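PDB 5BN3: NEQ263 from Nanoarchaeum equitans Kin4-M, which probably binds ATP as the B-type subunit of an archaeal ATP synthase core complex, paired with the NeqA subunit. Local coordinates for residues P6-V11 with L40-D45; K129-S134 with D293-I298. One frame throughout, in Å; residues are numbered along the deposited sequence.

Contact 1: residues P6-V11 with L40-D45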
loop_
_atom_site.group_PDB
_atom_site.type_symbol
_atom_site.label_atom_id
_atom_site.label_comp_id
_atom_site.label_asym_id
_atom_site.label_seq_id
_atom_site.Cartn_x
_atom_site.Cartn_y
_atom_site.Cartn_z
ATOM N N PRO B 6 -12.662 -30.563 1.514
ATOM C CA PRO B 6 -12.345 -30.629 0.082
ATOM C C PRO B 6 -11.842 -29.300 -0.469
ATOM O O PRO B 6 -12.398 -28.252 -0.135
ATOM C CB PRO B 6 -13.689 -30.991 -0.552
ATOM C CG PRO B 6 -14.385 -31.779 0.504
ATOM C CD PRO B 6 -13.986 -31.142 1.809
ATOM N N PRO B 7 -10.798 -29.342 -1.312
ATOM C CA PRO B 7 -10.159 -30.569 -1.800
ATOM C C PRO B 7 -9.074 -31.120 -0.872
ATOM O O PRO B 7 -8.302 -31.975 -1.309
ATOM C CB PRO B 7 -9.516 -30.109 -3.108
ATOM C CG PRO B 7 -9.134 -28.691 -2.830
ATOM C CD PRO B 7 -10.199 -28.136 -1.911
ATOM N N LEU B 8 -9.011 -30.654 0.373
ATOM C CA LEU B 8 -7.928 -31.064 1.270
ATOM C C LEU B 8 -8.303 -32.203 2.221
ATOM O O LEU B 8 -9.372 -32.191 2.834
ATOM C CB LEU B 8 -7.414 -29.872 2.085
ATOM C CG LEU B 8 -6.201 -30.150 2.978
ATOM C CD1 LEU B 8 -4.981 -30.456 2.132
ATOM C CD2 LEU B 8 -5.917 -28.989 3.919
ATOM N N ILE B 9 -7.414 -33.187 2.329
ATOM C CA ILE B 9 -7.519 -34.209 3.366
ATOM C C ILE B 9 -6.228 -34.284 4.178
ATOM O O ILE B 9 -5.129 -34.152 3.634
ATOM C CB ILE B 9 -7.881 -35.610 2.801
ATOM C CG1 ILE B 9 -6.793 -36.131 1.859
ATOM C CG2 ILE B 9 -9.223 -35.574 2.095
ATOM C CD1 ILE B 9 -7.048 -37.546 1.352
ATOM N N ALA B 10 -6.370 -34.465 5.488
ATOM C CA ALA B 10 -5.224 -34.708 6.355
ATOM C C ALA B 10 -5.246 -36.178 6.737
ATOM O O ALA B 10 -6.286 -36.705 7.141
ATOM C CB ALA B 10 -5.283 -33.838 7.590
ATOM N N VAL B 11 -4.101 -36.839 6.613
ATOM C CA VAL B 11 -4.078 -38.289 6.721
ATOM C C VAL B 11 -2.804 -38.845 7.368
ATOM O O VAL B 11 -1.730 -38.250 7.267
ATOM C CB VAL B 11 -4.345 -38.921 5.336
ATOM C CG1 VAL B 11 -3.206 -39.825 4.903
ATOM C CG2 VAL B 11 -5.671 -39.657 5.350
ATOM N N LEU B 40 -0.595 -34.256 4.204
ATOM C CA LEU B 40 -1.714 -33.504 3.652
ATOM C C LEU B 40 -1.837 -33.892 2.186
ATOM O O LEU B 40 -0.828 -33.999 1.486
ATOM C CB LEU B 40 -1.485 -31.996 3.782
ATOM C CG LEU B 40 -1.350 -31.398 5.185
ATOM C CD1 LEU B 40 -1.285 -29.873 5.136
ATOM C CD2 LEU B 40 -2.487 -31.850 6.080
ATOM N N ALA B 41 -3.060 -34.119 1.719
ATOM C CA ALA B 41 -3.261 -34.512 0.329
ATOM C C ALA B 41 -4.357 -33.708 -0.362
ATOM O O ALA B 41 -5.306 -33.252 0.277
ATOM C CB ALA B 41 -3.548 -36.001 0.229
ATOM N N LEU B 42 -4.216 -33.542 -1.675
ATOM C CA LEU B 42 -5.207 -32.829 -2.474
ATOM C C LEU B 42 -5.984 -33.793 -3.356
ATOM O O LEU B 42 -5.401 -34.505 -4.175
ATOM C CB LEU B 42 -4.537 -31.769 -3.351
ATOM C CG LEU B 42 -4.105 -30.481 -2.658
ATOM C CD1 LEU B 42 -3.554 -29.491 -3.661
ATOM C CD2 LEU B 42 -5.281 -29.882 -1.930
ATOM N N LEU B 43 -7.302 -33.800 -3.190
ATOM C CA LEU B 43 -8.174 -34.672 -3.968
ATOM C C LEU B 43 -8.189 -34.279 -5.443
ATOM O O LEU B 43 -8.126 -33.096 -5.783
ATOM C CB LEU B 43 -9.593 -34.637 -3.397
ATOM C CG LEU B 43 -9.722 -35.097 -1.944
ATOM C CD1 LEU B 43 -11.103 -34.791 -1.393
ATOM C CD2 LEU B 43 -9.433 -36.580 -1.844
ATOM N N PHE B 44 -8.259 -35.283 -6.313
ATOM C CA PHE B 44 -8.363 -35.058 -7.751
ATOM C C PHE B 44 -9.692 -34.395 -8.088
ATOM O O PHE B 44 -9.758 -33.527 -8.958
ATOM C CB PHE B 44 -8.245 -36.384 -8.508
ATOM C CG PHE B 44 -6.829 -36.811 -8.779
ATOM C CD1 PHE B 44 -5.840 -36.646 -7.821
ATOM C CD2 PHE B 44 -6.493 -37.398 -9.990
ATOM C CE1 PHE B 44 -4.541 -37.046 -8.070
ATOM C CE2 PHE B 44 -5.194 -37.803 -10.244
ATOM C CZ PHE B 44 -4.218 -37.626 -9.283
ATOM N N ASP B 45 -10.749 -34.806 -7.392
ATOM C CA ASP B 45 -12.083 -34.273 -7.648
ATOM C C ASP B 45 -12.989 -34.356 -6.425
ATOM O O ASP B 45 -12.544 -34.721 -5.336
ATOM C CB ASP B 45 -12.729 -34.999 -8.830
ATOM C CG ASP B 45 -12.550 -36.502 -8.759
ATOM O OD1 ASP B 45 -12.331 -37.028 -7.650
ATOM O OD2 ASP B 45 -12.630 -37.161 -9.818
#
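Ile-9 and Ala-41 form the hydrogen-bonded pair at the middle of an antiparallel strand pairing in the six-stranded N-terminal sheet. Both of their backbone bonds are nearly straight: Ile-9 N to Ala-41 O is 2.9 Å, and Ala-41 N to Ile-9 O is 2.8 Å. A third bond, from Leu-43 N to Pro-7 O at 2.8 Å, carries the pairing past the start of strand 8-12, just after the cis peptide that precedes Pro-7. On the face bearing Ile-9, chi1 of 63° puts its CG1 between the backbone N and the carbonyl carbon, where it meets Ala-41 CB at 3.6 Å. Ile-9 CG2 reaches Leu-43 CD1 at 4.0 Å, the two side chains crossing at about a right angle. The other face carries Leu-8, Ala-10, Leu-40 and Leu-42. Ala-10 CB touches Leu-40 CD2 at 3.7 Å. Leu-8 CG is anti to its backbone N (chi1 -175°), and Leu-8 CD1 lies 3.4 Å from Ala-41 O and 4.1 Å from Leu-42 CD2. Further out, strand 3-5 adds Ile-4 against Ile-9, helix 228-241 packs on Leu-42 through Ile-238 and Leu-241, and Leu-43 O is hydrogen-bonded to Ser-195 OG.

Contact 2: residues K129-S134 with D293-I298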
loop_
_atom_site.group_PDB
_atom_site.type_symbol
_atom_site.label_atom_id
_atom_site.label_comp_id
_atom_site.label_asym_id
_atom_site.label_seq_id
_atom_site.Cartn_x
_atom_site.Cartn_y
_atom_site.Cartn_z
ATOM N N LYS B 129 9.859 -19.203 -26.785
ATOM C CA LYS B 129 8.731 -19.058 -25.881
ATOM C C LYS B 129 8.372 -17.576 -25.812
ATOM O O LYS B 129 9.210 -16.736 -25.472
ATOM C CB LYS B 129 9.057 -19.618 -24.488
ATOM C CG LYS B 129 10.374 -19.129 -23.904
ATOM C CD LYS B 129 10.589 -19.663 -22.502
ATOM C CE LYS B 129 11.832 -19.063 -21.875
ATOM N NZ LYS B 129 13.087 -19.523 -22.521
ATOM N N ILE B 130 7.135 -17.253 -26.164
ATOM C CA ILE B 130 6.696 -15.864 -26.168
ATOM C C ILE B 130 5.238 -15.752 -25.733
ATOM O O ILE B 130 4.376 -16.483 -26.219
ATOM C CB ILE B 130 6.933 -15.204 -27.547
ATOM C CG1 ILE B 130 6.373 -13.784 -27.578
ATOM C CG2 ILE B 130 6.313 -16.033 -28.648
ATOM C CD1 ILE B 130 7.089 -12.889 -28.570
ATOM N N ALA B 131 4.970 -14.844 -24.800
ATOM C CA ALA B 131 3.644 -14.740 -24.205
ATOM C C ALA B 131 2.756 -13.725 -24.913
ATOM O O ALA B 131 3.243 -12.823 -25.593
ATOM C CB ALA B 131 3.758 -14.394 -22.737
ATOM N N ILE B 132 1.447 -13.883 -24.751
ATOM C CA ILE B 132 0.501 -12.841 -25.126
ATOM C C ILE B 132 -0.092 -12.267 -23.839
ATOM O O ILE B 132 -0.674 -13.004 -23.040
ATOM C CB ILE B 132 -0.629 -13.388 -26.026
ATOM C CG1 ILE B 132 -0.055 -13.969 -27.323
ATOM C CG2 ILE B 132 -1.638 -12.291 -26.351
ATOM C CD1 ILE B 132 -1.089 -14.672 -28.182
ATOM N N PHE B 133 0.082 -10.963 -23.628
ATOM C CA PHE B 133 -0.492 -10.281 -22.470
ATOM C C PHE B 133 -1.723 -9.531 -22.945
ATOM O O PHE B 133 -1.651 -8.787 -23.926
ATOM C CB PHE B 133 0.484 -9.249 -21.887
ATOM C CG PHE B 133 1.703 -9.837 -21.223
ATOM C CD1 PHE B 133 1.894 -11.208 -21.139
ATOM C CD2 PHE B 133 2.660 -8.999 -20.665
ATOM C CE1 PHE B 133 3.025 -11.731 -20.523
ATOM C CE2 PHE B 133 3.788 -9.514 -20.048
ATOM C CZ PHE B 133 3.971 -10.883 -19.979
ATOM N N SER B 134 -2.846 -9.700 -22.258
ATOM C CA SER B 134 -4.066 -9.003 -22.659
ATOM C C SER B 134 -4.821 -8.387 -21.488
ATOM O O SER B 134 -4.900 -8.978 -20.412
ATOM C CB SER B 134 -4.998 -9.935 -23.441
ATOM O OG SER B 134 -6.222 -9.286 -23.756
ATOM N N ASP B 293 4.341 -9.589 -14.800
ATOM C CA ASP B 293 5.701 -9.129 -14.536
ATOM C C ASP B 293 6.698 -10.283 -14.464
ATOM O O ASP B 293 7.758 -10.235 -15.092
ATOM C CB ASP B 293 5.758 -8.300 -13.248
ATOM C CG ASP B 293 7.144 -7.769 -12.963
ATOM O OD1 ASP B 293 7.631 -6.924 -13.747
ATOM O OD2 ASP B 293 7.755 -8.187 -11.955
ATOM N N LEU B 294 6.361 -11.322 -13.703
ATOM C CA LEU B 294 7.230 -12.496 -13.607
ATOM C C LEU B 294 7.321 -13.227 -14.944
ATOM O O LEU B 294 8.389 -13.709 -15.324
ATOM C CB LEU B 294 6.750 -13.451 -12.507
ATOM C CG LEU B 294 6.858 -12.963 -11.060
ATOM C CD1 LEU B 294 6.523 -14.080 -10.082
ATOM C CD2 LEU B 294 8.240 -12.400 -10.772
ATOM N N THR B 295 6.200 -13.300 -15.656
ATOM C CA THR B 295 6.176 -13.946 -16.966
ATOM C C THR B 295 7.065 -13.180 -17.941
ATOM O O THR B 295 7.792 -13.780 -18.740
ATOM C CB THR B 295 4.740 -14.038 -17.515
ATOM O OG1 THR B 295 3.962 -14.887 -16.660
ATOM C CG2 THR B 295 4.731 -14.608 -18.927
ATOM N N GLY B 296 7.016 -11.854 -17.863
ATOM C CA GLY B 296 7.876 -11.015 -18.679
ATOM C C GLY B 296 9.346 -11.303 -18.436
ATOM O O GLY B 296 10.144 -11.303 -19.374
ATOM N N TYR B 297 9.702 -11.560 -17.179
ATOM C CA TYR B 297 11.085 -11.873 -16.816
ATOM C C TYR B 297 11.538 -13.263 -17.267
ATOM O O TYR B 297 12.726 -13.588 -17.183
ATOM C CB TYR B 297 11.282 -11.754 -15.299
ATOM C CG TYR B 297 11.587 -10.359 -14.797
ATOM C CD1 TYR B 297 12.756 -9.710 -15.161
ATOM C CD2 TYR B 297 10.719 -9.708 -13.933
ATOM C CE1 TYR B 297 13.040 -8.439 -14.697
ATOM C CE2 TYR B 297 10.999 -8.436 -13.460
ATOM C CZ TYR B 297 12.162 -7.811 -13.847
ATOM O OH TYR B 297 12.460 -6.548 -13.386
ATOM N N ILE B 298 10.600 -14.085 -17.731
ATOM C CA ILE B 298 10.921 -15.459 -18.124
ATOM C C ILE B 298 10.801 -15.720 -19.627
ATOM O O ILE B 298 11.741 -16.219 -20.248
ATOM C CB ILE B 298 10.043 -16.482 -17.376
ATOM C CG1 ILE B 298 10.245 -16.337 -15.868
ATOM C CG2 ILE B 298 10.393 -17.898 -17.811
ATOM C CD1 ILE B 298 9.118 -16.930 -15.047
#
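Phe-133 and Thr-295 pack strand 131-134, part of the mixed sheet of the nucleotide-binding domain, which belongs to the P-loop NTPase fold, against helix 290-296. The van der Waals contacts gather at the edge of the phenyl ring. Thr-295 CG2 lies near the ring plane, 3.7 Å from Phe-133 CE1, and also meets Ala-131 CB at 3.9 Å. One methyl thus bridges two alternate residues of the strand. Gly-296 N is likewise near the ring plane, 3.8 Å from Phe-133 CZ, a packing distance and not a bond. An alanine in place of Phe-133 would probably leave a gap beside the Thr-295 methyl and Gly-296, with the packing between strand and helix weakened. The polar groups are held by residues outside the two segments. Thr-295 OG1, anti to its carbonyl carbon (chi1 -64°), is hydrogen-bonded to Val-291 O and Tyr-263 OH, which leaves CG2 for the strand. Gly-296 O accepts a bond from Arg-326 NH2, and Arg-326 is an ADP-binding residue in a structure of this protein. Lys-129 bends at chi4 (-69°), its NZ forms salt bridges with Glu-264 and Glu-300, and Lys-129 CE comes within 3.3 Å of Ile-298 O.

Both segments of contact 1 precede those of contact 2 along the chain; the first contact belongs to the N-terminal domain, the second to the nucleotide-binding domain. Their centres are 32 Å apart and their nearest atoms about 20 Å, so they do not touch. Contact 1 joins neighbouring strands of the antiparallel sheet, and its centre lies 28 Å from the centre of the chain; contact 2 joins a strand of the mixed sheet to a helix, its centre about 8 Å from that point. Helix 228-241, which packs on contact 1, directly follows strand 220-226 of that mixed sheet. Both domains face the alpha-type subunit, and contact 2 lies near nucleotide, with Gly-296 about 8 Å from a bound ADP, side chain to ligand.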